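Side-chain contacts in CobC (Shigella flexneri 2a, PDB 6NRU), which is an alpha-ribazole phosphatase, removing phosphate from alpha-ribazole 5'-phosphate and probably also from adenosylcobalamin 5'-phosphate in the assembly of the nucleotide loop of cobalamin: residues A[33-36]-A[37-41]; A[88-91]-A[92-95]; A[120-124]-A[125-129]; A[156-159]-A[160-164]. All coordinates share one frame; numbering follows the deposited sequence.

Contact 1: A[33-36]-A[37-41]; sequences RGIE and QAQNL. With SO4 (sulfate ion), chain M.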
loop_
_atom_site.group_PDB
_atom_site.type_symbol
_atom_site.label_atom_id
_atom_site.label_comp_id
_atom_site.label_asym_id
_atom_site.label_seq_id
_atom_site.Cartn_x
_atom_site.Cartn_y
_atom_site.Cartn_z
ATOM N N ARG A 33 9.795 15.612 0.779
ATOM C CA ARG A 33 10.550 14.365 0.825
ATOM C C ARG A 33 9.826 13.254 0.073
ATOM O O ARG A 33 10.463 12.444 -0.609
ATOM C CB ARG A 33 10.800 13.961 2.277
ATOM C CG ARG A 33 11.645 12.708 2.442
ATOM C CD ARG A 33 11.967 12.471 3.909
ATOM N NE ARG A 33 12.494 11.132 4.150
ATOM C CZ ARG A 33 12.580 10.570 5.352
ATOM N NH1 ARG A 33 12.175 11.234 6.428
ATOM N NH2 ARG A 33 13.070 9.344 5.479
ATOM N N GLY A 34 8.496 13.202 0.186
ATOM C CA GLY A 34 7.732 12.206 -0.551
ATOM C C GLY A 34 7.750 12.420 -2.052
ATOM O O GLY A 34 7.722 11.451 -2.817
ATOM N N ILE A 35 7.771 13.679 -2.500
ATOM C CA ILE A 35 7.990 13.933 -3.922
ATOM C C ILE A 35 9.390 13.475 -4.334
ATOM O O ILE A 35 9.569 12.853 -5.388
ATOM C CB ILE A 35 7.747 15.418 -4.274
ATOM C CG1 ILE A 35 6.260 15.829 -4.183
ATOM C CG2 ILE A 35 8.301 15.722 -5.669
ATOM C CD1 ILE A 35 5.747 16.244 -2.833
ATOM N N GLU A 36 10.400 13.756 -3.501
ATOM C CA GLU A 36 11.758 13.302 -3.802
ATOM C C GLU A 36 11.836 11.781 -3.845
ATOM O O GLU A 36 12.542 11.210 -4.685
ATOM C CB GLU A 36 12.744 13.854 -2.770
ATOM C CG GLU A 36 13.182 15.288 -3.028
ATOM C CD GLU A 36 13.531 16.035 -1.749
ATOM O OE1 GLU A 36 13.527 15.408 -0.670
ATOM O OE2 GLU A 36 13.816 17.250 -1.827
ATOM N N GLN A 37 11.121 11.109 -2.939
ATOM C CA GLN A 37 11.103 9.649 -2.940
ATOM C C GLN A 37 10.481 9.102 -4.218
ATOM O O GLN A 37 10.979 8.126 -4.791
ATOM C CB GLN A 37 10.341 9.133 -1.723
ATOM C CG GLN A 37 11.075 9.277 -0.408
ATOM C CD GLN A 37 10.167 9.028 0.776
ATOM O OE1 GLN A 37 8.957 9.258 0.704
ATOM N NE2 GLN A 37 10.744 8.556 1.877
ATOM N N ALA A 38 9.387 9.713 -4.677
ATOM C CA ALA A 38 8.724 9.222 -5.881
ATOM C C ALA A 38 9.528 9.560 -7.128
ATOM O O ALA A 38 9.612 8.750 -8.059
ATOM C CB ALA A 38 7.310 9.796 -5.974
ATOM N N GLN A 39 10.132 10.750 -7.164
ATOM C CA GLN A 39 10.934 11.141 -8.318
ATOM C C GLN A 39 12.155 10.246 -8.465
ATOM O O GLN A 39 12.522 9.863 -9.582
ATOM C CB GLN A 39 11.361 12.600 -8.189
ATOM C CG GLN A 39 10.266 13.599 -8.494
ATOM C CD GLN A 39 10.631 14.997 -8.037
ATOM O OE1 GLN A 39 11.524 15.177 -7.206
ATOM N NE2 GLN A 39 9.943 15.997 -8.579
ATOM N N ASN A 40 12.805 9.914 -7.349
ATOM C CA ASN A 40 13.922 8.979 -7.395
ATOM C C ASN A 40 13.462 7.608 -7.873
ATOM O O ASN A 40 14.152 6.952 -8.661
ATOM C CB ASN A 40 14.577 8.886 -6.015
ATOM C CG ASN A 40 15.880 8.111 -6.037
ATOM O OD1 ASN A 40 16.574 8.062 -7.052
ATOM N ND2 ASN A 40 16.221 7.500 -4.908
ATOM N N LEU A 41 12.284 7.167 -7.421
ATOM C CA LEU A 41 11.745 5.889 -7.870
ATOM C C LEU A 41 11.479 5.887 -9.369
ATOM O O LEU A 41 11.603 4.843 -10.021
ATOM C CB LEU A 41 10.458 5.566 -7.114
ATOM C CG LEU A 41 10.603 4.877 -5.759
ATOM C CD1 LEU A 41 9.282 4.923 -5.008
ATOM C CD2 LEU A 41 11.077 3.446 -5.933
HETATM S S SO4 M . 14.480 9.210 1.523
HETATM O O1 SO4 M . 13.664 8.087 1.071
HETATM O O2 SO4 M . 14.026 9.636 2.842
HETATM O O3 SO4 M . 15.877 8.796 1.606
HETATM O O4 SO4 M . 14.357 10.323 0.585
#

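Contact 2: A[88-91]-A[92-95]; sequences GDWE and MRHH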
loop_
_atom_site.group_PDB
_atom_site.type_symbol
_atom_site.label_atom_id
_atom_site.label_comp_id
_atom_site.label_asym_id
_atom_site.label_seq_id
_atom_site.Cartn_x
_atom_site.Cartn_y
_atom_site.Cartn_z
ATOM N N GLY A 88 -12.267 5.983 9.997
ATOM C CA GLY A 88 -13.466 6.616 10.523
ATOM C C GLY A 88 -13.165 7.907 11.259
ATOM O O GLY A 88 -12.516 8.817 10.729
ATOM N N ASP A 89 -13.647 7.995 12.501
ATOM C CA ASP A 89 -13.471 9.208 13.294
ATOM C C ASP A 89 -12.025 9.422 13.721
ATOM O O ASP A 89 -11.675 10.532 14.136
ATOM C CB ASP A 89 -14.369 9.167 14.535
ATOM C CG ASP A 89 -15.841 9.382 14.207
ATOM O OD1 ASP A 89 -16.147 10.151 13.271
ATOM O OD2 ASP A 89 -16.696 8.787 14.897
ATOM N N TRP A 90 -11.182 8.396 13.626
ATOM C CA TRP A 90 -9.814 8.455 14.126
ATOM C C TRP A 90 -8.821 9.030 13.124
ATOM O O TRP A 90 -7.637 9.150 13.456
ATOM C CB TRP A 90 -9.344 7.059 14.545
ATOM C CG TRP A 90 -10.065 6.507 15.732
ATOM C CD1 TRP A 90 -10.947 7.166 16.539
ATOM C CD2 TRP A 90 -9.963 5.178 16.251
ATOM N NE1 TRP A 90 -11.401 6.328 17.528
ATOM C CE2 TRP A 90 -10.812 5.100 17.372
ATOM C CE3 TRP A 90 -9.234 4.045 15.877
ATOM C CZ2 TRP A 90 -10.955 3.934 18.120
ATOM C CZ3 TRP A 90 -9.377 2.888 16.623
ATOM C CH2 TRP A 90 -10.231 2.842 17.730
ATOM N N GLU A 91 -9.259 9.382 11.918
ATOM C CA GLU A 91 -8.337 9.874 10.907
ATOM C C GLU A 91 -7.864 11.284 11.247
ATOM O O GLU A 91 -8.574 12.067 11.885
ATOM C CB GLU A 91 -8.997 9.852 9.530
ATOM C CG GLU A 91 -9.661 8.527 9.205
ATOM C CD GLU A 91 -9.935 8.342 7.727
ATOM O OE1 GLU A 91 -10.282 9.333 7.051
ATOM O OE2 GLU A 91 -9.807 7.198 7.241
HETATM N N MSE A 92 -6.645 11.597 10.812
HETATM C CA MSE A 92 -5.983 12.870 11.108
HETATM C C MSE A 92 -5.926 13.174 12.601
HETATM O O MSE A 92 -6.031 14.331 13.009
HETATM C CB MSE A 92 -6.671 14.022 10.374
HETATM C CG MSE A 92 -6.671 13.871 8.873
HETATM SE SE MSE A 92 -4.878 13.530 8.198
HETATM C CE MSE A 92 -4.207 15.364 8.113
ATOM N N ARG A 93 -5.752 12.133 13.414
ATOM C CA ARG A 93 -5.665 12.281 14.857
ATOM C C ARG A 93 -4.541 11.399 15.381
ATOM O O ARG A 93 -4.158 10.406 14.758
ATOM C CB ARG A 93 -7.001 11.943 15.535
ATOM C CG ARG A 93 -8.098 12.959 15.235
ATOM C CD ARG A 93 -9.482 12.444 15.592
ATOM N NE ARG A 93 -9.695 12.383 17.035
ATOM C CZ ARG A 93 -10.718 11.760 17.611
ATOM N NH1 ARG A 93 -11.627 11.142 16.866
ATOM N NH2 ARG A 93 -10.833 11.751 18.933
ATOM N N HIS A 94 -4.011 11.778 16.540
ATOM C CA HIS A 94 -2.807 11.169 17.083
ATOM C C HIS A 94 -3.140 10.120 18.137
ATOM O O HIS A 94 -4.192 10.155 18.780
ATOM C CB HIS A 94 -1.888 12.236 17.685
ATOM C CG HIS A 94 -0.464 11.799 17.830
ATOM N ND1 HIS A 94 -0.033 10.990 18.860
ATOM C CD2 HIS A 94 0.633 12.064 17.080
ATOM C CE1 HIS A 94 1.263 10.772 18.737
ATOM N NE2 HIS A 94 1.692 11.414 17.665
ATOM N N HIS A 95 -2.201 9.188 18.315
ATOM C CA HIS A 95 -2.376 8.097 19.267
ATOM C C HIS A 95 -2.581 8.610 20.689
ATOM O O HIS A 95 -3.446 8.106 21.416
ATOM C CB HIS A 95 -1.164 7.166 19.192
ATOM C CG HIS A 95 -1.072 6.186 20.318
ATOM N ND1 HIS A 95 -1.884 5.074 20.406
ATOM C CD2 HIS A 95 -0.254 6.140 21.396
ATOM C CE1 HIS A 95 -1.575 4.391 21.494
ATOM N NE2 HIS A 95 -0.590 5.017 22.113
#

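Contact 3: A[120-124]-A[125-129]; sequences NGEGF and QAFSQ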
loop_
_atom_site.group_PDB
_atom_site.type_symbol
_atom_site.label_atom_id
_atom_site.label_comp_id
_atom_site.label_asym_id
_atom_site.label_seq_id
_atom_site.Cartn_x
_atom_site.Cartn_y
_atom_site.Cartn_z
ATOM N N ASN A 120 -16.534 4.351 13.931
ATOM C CA ASN A 120 -17.207 4.706 12.682
ATOM C C ASN A 120 -16.295 4.510 11.474
ATOM O O ASN A 120 -16.369 5.260 10.496
ATOM C CB ASN A 120 -17.754 6.138 12.723
ATOM C CG ASN A 120 -18.889 6.302 13.721
ATOM O OD1 ASN A 120 -19.629 5.357 13.998
ATOM N ND2 ASN A 120 -19.035 7.508 14.262
ATOM N N GLY A 121 -15.433 3.498 11.535
ATOM C CA GLY A 121 -14.581 3.151 10.416
ATOM C C GLY A 121 -14.759 1.708 9.994
ATOM O O GLY A 121 -15.816 1.115 10.234
ATOM N N GLU A 122 -13.738 1.130 9.370
ATOM C CA GLU A 122 -13.754 -0.266 8.955
ATOM C C GLU A 122 -12.703 -1.050 9.732
ATOM O O GLU A 122 -11.599 -0.553 9.986
ATOM C CB GLU A 122 -13.522 -0.400 7.442
ATOM C CG GLU A 122 -12.071 -0.285 6.984
ATOM C CD GLU A 122 -11.898 -0.563 5.497
ATOM O OE1 GLU A 122 -12.514 -1.528 4.995
ATOM O OE2 GLU A 122 -11.144 0.180 4.832
ATOM N N GLY A 123 -13.062 -2.272 10.129
ATOM C CA GLY A 123 -12.156 -3.110 10.882
ATOM C C GLY A 123 -11.188 -3.864 9.995
ATOM O O GLY A 123 -11.292 -3.868 8.769
ATOM N N PHE A 124 -10.222 -4.520 10.644
ATOM C CA PHE A 124 -9.218 -5.268 9.897
ATOM C C PHE A 124 -9.835 -6.435 9.139
ATOM O O PHE A 124 -9.283 -6.874 8.124
ATOM C CB PHE A 124 -8.122 -5.774 10.832
ATOM C CG PHE A 124 -7.043 -6.543 10.129
ATOM C CD1 PHE A 124 -6.185 -5.903 9.252
ATOM C CD2 PHE A 124 -6.898 -7.906 10.329
ATOM C CE1 PHE A 124 -5.196 -6.606 8.594
ATOM C CE2 PHE A 124 -5.906 -8.617 9.676
ATOM C CZ PHE A 124 -5.054 -7.966 8.807
ATOM N N GLN A 125 -10.970 -6.952 9.612
ATOM C CA GLN A 125 -11.623 -8.055 8.915
ATOM C C GLN A 125 -12.138 -7.612 7.551
ATOM O O GLN A 125 -11.921 -8.294 6.543
ATOM C CB GLN A 125 -12.757 -8.618 9.775
ATOM C CG GLN A 125 -12.289 -9.202 11.103
ATOM C CD GLN A 125 -11.217 -10.264 10.929
ATOM O OE1 GLN A 125 -11.296 -11.104 10.033
ATOM N NE2 GLN A 125 -10.202 -10.226 11.787
ATOM N N ALA A 126 -12.817 -6.463 7.493
ATOM C CA ALA A 126 -13.280 -5.949 6.209
ATOM C C ALA A 126 -12.111 -5.518 5.333
ATOM O O ALA A 126 -12.138 -5.710 4.112
ATOM C CB ALA A 126 -14.246 -4.785 6.422
ATOM N N PHE A 127 -11.076 -4.936 5.941
ATOM C CA PHE A 127 -9.905 -4.510 5.181
ATOM C C PHE A 127 -9.180 -5.707 4.576
ATOM O O PHE A 127 -8.834 -5.705 3.390
ATOM C CB PHE A 127 -8.974 -3.703 6.087
ATOM C CG PHE A 127 -7.641 -3.383 5.472
ATOM C CD1 PHE A 127 -7.511 -2.336 4.573
ATOM C CD2 PHE A 127 -6.511 -4.117 5.813
ATOM C CE1 PHE A 127 -6.281 -2.033 4.014
ATOM C CE2 PHE A 127 -5.277 -3.820 5.259
ATOM C CZ PHE A 127 -5.163 -2.777 4.358
ATOM N N SER A 128 -8.951 -6.750 5.380
ATOM C CA SER A 128 -8.240 -7.920 4.876
ATOM C C SER A 128 -9.072 -8.696 3.863
ATOM O O SER A 128 -8.511 -9.383 3.003
ATOM C CB SER A 128 -7.818 -8.829 6.034
ATOM O OG SER A 128 -8.937 -9.316 6.752
ATOM N N GLN A 129 -10.403 -8.604 3.943
ATOM C CA GLN A 129 -11.240 -9.228 2.923
ATOM C C GLN A 129 -11.184 -8.456 1.613
ATOM O O GLN A 129 -11.284 -9.056 0.538
ATOM C CB GLN A 129 -12.685 -9.336 3.408
ATOM C CG GLN A 129 -12.932 -10.444 4.416
ATOM C CD GLN A 129 -14.153 -10.173 5.284
ATOM O OE1 GLN A 129 -14.841 -9.164 5.112
ATOM N NE2 GLN A 129 -14.423 -11.072 6.226
#

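Contact 4: A[156-159]-A[160-164]; sequences LSLL and IARLI. With EDO (1,2-ethanediol), chain Q.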
loop_
_atom_site.group_PDB
_atom_site.type_symbol
_atom_site.label_atom_id
_atom_site.label_comp_id
_atom_site.label_asym_id
_atom_site.label_seq_id
_atom_site.Cartn_x
_atom_site.Cartn_y
_atom_site.Cartn_z
ATOM N N LEU A 156 -0.007 -3.357 1.089
ATOM C CA LEU A 156 1.074 -4.068 0.416
ATOM C C LEU A 156 1.701 -5.118 1.323
ATOM O O LEU A 156 2.044 -6.214 0.865
ATOM C CB LEU A 156 2.124 -3.071 -0.074
ATOM C CG LEU A 156 1.635 -2.069 -1.123
ATOM C CD1 LEU A 156 2.711 -1.049 -1.438
ATOM C CD2 LEU A 156 1.205 -2.795 -2.380
ATOM N N SER A 157 1.858 -4.805 2.614
ATOM C CA SER A 157 2.411 -5.785 3.544
ATOM C C SER A 157 1.494 -6.990 3.678
ATOM O O SER A 157 1.962 -8.134 3.728
ATOM C CB SER A 157 2.641 -5.144 4.908
ATOM O OG SER A 157 1.407 -4.900 5.552
ATOM N N LEU A 158 0.181 -6.752 3.746
ATOM C CA LEU A 158 -0.771 -7.854 3.809
ATOM C C LEU A 158 -0.861 -8.588 2.478
ATOM O O LEU A 158 -1.110 -9.800 2.454
ATOM C CB LEU A 158 -2.145 -7.337 4.227
ATOM C CG LEU A 158 -3.250 -8.387 4.316
ATOM C CD1 LEU A 158 -2.843 -9.486 5.275
ATOM C CD2 LEU A 158 -4.555 -7.746 4.747
ATOM N N LEU A 159 -0.666 -7.877 1.366
ATOM C CA LEU A 159 -0.640 -8.542 0.069
ATOM C C LEU A 159 0.494 -9.553 0.008
ATOM O O LEU A 159 0.298 -10.699 -0.412
ATOM C CB LEU A 159 -0.505 -7.508 -1.050
ATOM C CG LEU A 159 -0.511 -8.068 -2.474
ATOM C CD1 LEU A 159 -1.915 -8.464 -2.881
ATOM C CD2 LEU A 159 0.065 -7.062 -3.451
ATOM N N ILE A 160 1.690 -9.146 0.437
ATOM C CA ILE A 160 2.822 -10.067 0.470
ATOM C C ILE A 160 2.490 -11.281 1.326
ATOM O O ILE A 160 2.664 -12.428 0.899
ATOM C CB ILE A 160 4.086 -9.353 0.983
ATOM C CG1 ILE A 160 4.485 -8.218 0.041
ATOM C CG2 ILE A 160 5.231 -10.343 1.130
ATOM C CD1 ILE A 160 5.628 -7.373 0.562
ATOM N N ALA A 161 1.984 -11.044 2.541
ATOM C CA ALA A 161 1.751 -12.137 3.481
ATOM C C ALA A 161 0.734 -13.135 2.945
ATOM O O ALA A 161 0.937 -14.350 3.045
ATOM C CB ALA A 161 1.295 -11.583 4.832
ATOM N N ARG A 162 -0.367 -12.650 2.368
ATOM C CA ARG A 162 -1.393 -13.571 1.892
ATOM C C ARG A 162 -0.955 -14.307 0.630
ATOM O O ARG A 162 -1.333 -15.470 0.431
ATOM C CB ARG A 162 -2.702 -12.822 1.644
ATOM C CG ARG A 162 -3.340 -12.258 2.898
ATOM C CD ARG A 162 -3.580 -13.342 3.934
ATOM N NE ARG A 162 -4.638 -14.268 3.541
ATOM C CZ ARG A 162 -4.458 -15.568 3.326
ATOM N NH1 ARG A 162 -3.252 -16.106 3.457
ATOM N NH2 ARG A 162 -5.485 -16.331 2.973
ATOM N N LEU A 163 -0.158 -13.658 -0.224
ATOM C CA LEU A 163 0.265 -14.291 -1.469
ATOM C C LEU A 163 1.154 -15.501 -1.207
ATOM O O LEU A 163 1.050 -16.513 -1.907
ATOM C CB LEU A 163 0.990 -13.282 -2.356
ATOM C CG LEU A 163 0.109 -12.334 -3.169
ATOM C CD1 LEU A 163 0.959 -11.308 -3.903
ATOM C CD2 LEU A 163 -0.766 -13.107 -4.142
ATOM N N ILE A 164 2.030 -15.421 -0.207
ATOM C CA ILE A 164 2.945 -16.523 0.069
ATOM C C ILE A 164 2.300 -17.490 1.058
ATOM O O ILE A 164 2.960 -18.398 1.576
ATOM C CB ILE A 164 4.309 -16.009 0.567
ATOM C CG1 ILE A 164 4.206 -15.397 1.960
ATOM C CG2 ILE A 164 4.855 -14.960 -0.376
ATOM C CD1 ILE A 164 5.525 -14.828 2.455
HETATM C C1 EDO Q . -4.178 -19.879 1.907
HETATM O O1 EDO Q . -3.600 -18.606 1.594
HETATM C C2 EDO Q . -5.515 -19.686 2.615
HETATM O O2 EDO Q . -5.292 -19.221 3.953
#

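Contact 1: A[33-36]-A[37-41]
Arg-33 and Gln-37, one turn apart on helix 32-44, form an anion site that holds a sulfate ion in this histidine phosphatase domain. The sulfate probably comes from the crystallisation liquor. Arg-33 meets it with the edge of its guanidinium. NE donates to sulfate O2 at 2.5 Å, and NH2 reaches the same O2 at 2.8 Å in a weak, more bent bond. The arginine chain is extended from CG to NE, which carries the guanidinium clear of the helix backbone. Gln-37 binds a different oxygen: its NE2 donates to sulfate O1 at 3.1 Å with an N-H...O angle of 156°. Arg-199 NH1 also bonds the sulfate. The other end of the Gln-37 amide is held too, because OE1 accepts from the backbone N of Glu-13. That bond fixes which amide end faces the ion.

The backbone between the two residues is regular helix, with Gln-37 N bonded to Arg-33 O at 2.8 Å. On another side of the helix, Ile-35 and Gln-39 lie alongside each other. Ile-35 CG2 stands opposite its backbone N and comes within 3.4 Å of Gln-39 CD, touching the amide with a methyl group. Ile-35 also packs on His-63 and Leu-67 of helix 59-69.

The Gln-37 side chain is about 7 Å from that of His-11, the probable phosphohistidine nucleophile. Arg-33, Gln-37 and Arg-199 thus all donate to one tetrahedral anion near the catalytic centre, consistent with a place suited to phosphate-like groups.

Contact 2: A[88-91]-A[92-95]
Arg-93 NH1 donates to the backbone O of Asp-89 at 2.8 Å, with an N-H...O angle of 158°. The oxygen lies at the edge of the guanidinium, in its plane. Relative to the Asp-89 carbonyl, the donor stands above the plane, 58° out of it. The arginine gets there by folding back: its chain bends at chi3, and CD passes 3.3 Å from Asp-89 O. The bond spans the type II beta turn from Trp-90 to Arg-93, reaching the residue just before it. Met-92, a selenomethionine, takes the positive phi of that turn.

Trp-90 meets the same guanidinium. NH1 lies near the plane of the indole at its edge, 4.0 Å from CD1, and the ring and guanidinium planes are 79° apart. Other polar ends look outward from the turn: Arg-93 NH2 forms a salt bridge with Glu-101, and Trp-90 NE1 is bonded to Asp-102 OD2. The carboxylate of Glu-91 turns elsewhere, and its OE2 accepts from the backbone N atoms of His-25 and Phe-87.

The turn lies in the loop between strand 76-78 and helix 95-101, which His-94 N-caps through ND1. Trp-90 and Arg-93 both touch Leu-98 of that helix, and Trp-90 also meets Tyr-106 and Trp-109 of helix 103-111 edge-to-face.

Contact 3: A[120-124]-A[125-129]
Phe-124 and Ser-128 meet in the first turn of helix 124-136, where Gly-123 is the N-cap residue. Ser-128 CB lies over one face of the Phe-124 ring, 4.2 Å from the centroid and shifted toward the rim, as a CH-pi contact. Phe-124 holds CG opposite its backbone N (chi1 -179°), which swings the ring back along the helix and under that CB. Phe-127 crosses the same ring at a slant, with its CD2 3.9 Å from Phe-124 CD1.

Backbone bonds set this turn. Phe-127 N donates to Gly-123 O at 3.0 Å, and Ser-128 N donates to Phe-124 O at 2.8 Å. Further out, a salt bridge from Glu-122 OE2 to Arg-130 ties the incoming loop to the helix, and the bond it accepts from Phe-86 N ties it to another loop. Trp-113 meets the Phe-124 ring edge-to-face, and Leu-158 of helix 153-163 packs on Phe-124, Phe-127 and Ser-128. The Phe-127 side chain is about 4 Å from that of Glu-84, so this helix start borders the probable proton donor/acceptor. Ser-128 OG stands 2.8 Å from Phe-124 O and 3.2 Å from Gln-125 O, two acceptors for its one proton.

Contact 4: A[156-159]-A[160-164]
Arg-162 N donates to Leu-158 O at 2.9 Å, and Leu-163 N donates to Leu-159 O at 3.0 Å. These are successive bonds of the last turns of helix 153-163. Ile-160 N to Leu-156 O, at 3.0 Å, and Ala-161 N to Ser-157 O precede them. Beyond the backbone, the guanidinium of Arg-162 holds a 1,2-ethanediol, probably from the crystallisation liquor. NH1 donates to its O1 at 3.1 Å, and NH2 makes a weak bond to the same oxygen. The stronger protein partner is Met-166 O, which accepts from NH1 and ties the arginine to the chain just past the helix.

Bends at chi2 (-56°) and chi3 (-70°) lay the arginine CG and CD beside Leu-158 and turn the guanidinium toward Met-166 O. CG comes 3.7 Å from Leu-158 CD1. Leu-159 and Leu-163 make a second pair, side by side and pointing the same way, where Leu-159 CG meets Leu-163 CD1 at 3.8 Å.

Leu-159 and Ile-160 press on Leu-8 of strand 5-10, and Ile-160 also meets Leu-193 and Leu-196 of strand 190-198. Leu-159 and Arg-162 also touch Ile-135 of helix 124-136. The helix thus presents branched aliphatic groups to the central sheet. Arg-162 does two jobs: its methylene groups join the apolar packing, while its guanidinium finds hydrogen-bond acceptors at the more accessible end.

Overall arrangement
Contact 4 is the buried one: aliphatic packing against the central sheet, with its one charged side chain near the end of the helix. Contacts 1 and 3 are partly buried and lie on opposite sides of the chain centre, about 30 Å apart between centres. Contact 2 is at the surface and relies on a side chain gripping a turn. Contacts 3 and 4 pack on each other and so bring helices 124-136 and 153-163 together; Ser-128 CB lies 3.7 Å from Leu-158 CD2. Contacts 2 and 3 touch through Asp-89 and Asn-120, and both approach Glu-84. Contacts 1 and 4 both approach His-11, contact 1 with an anion site and contact 4 with a leucine.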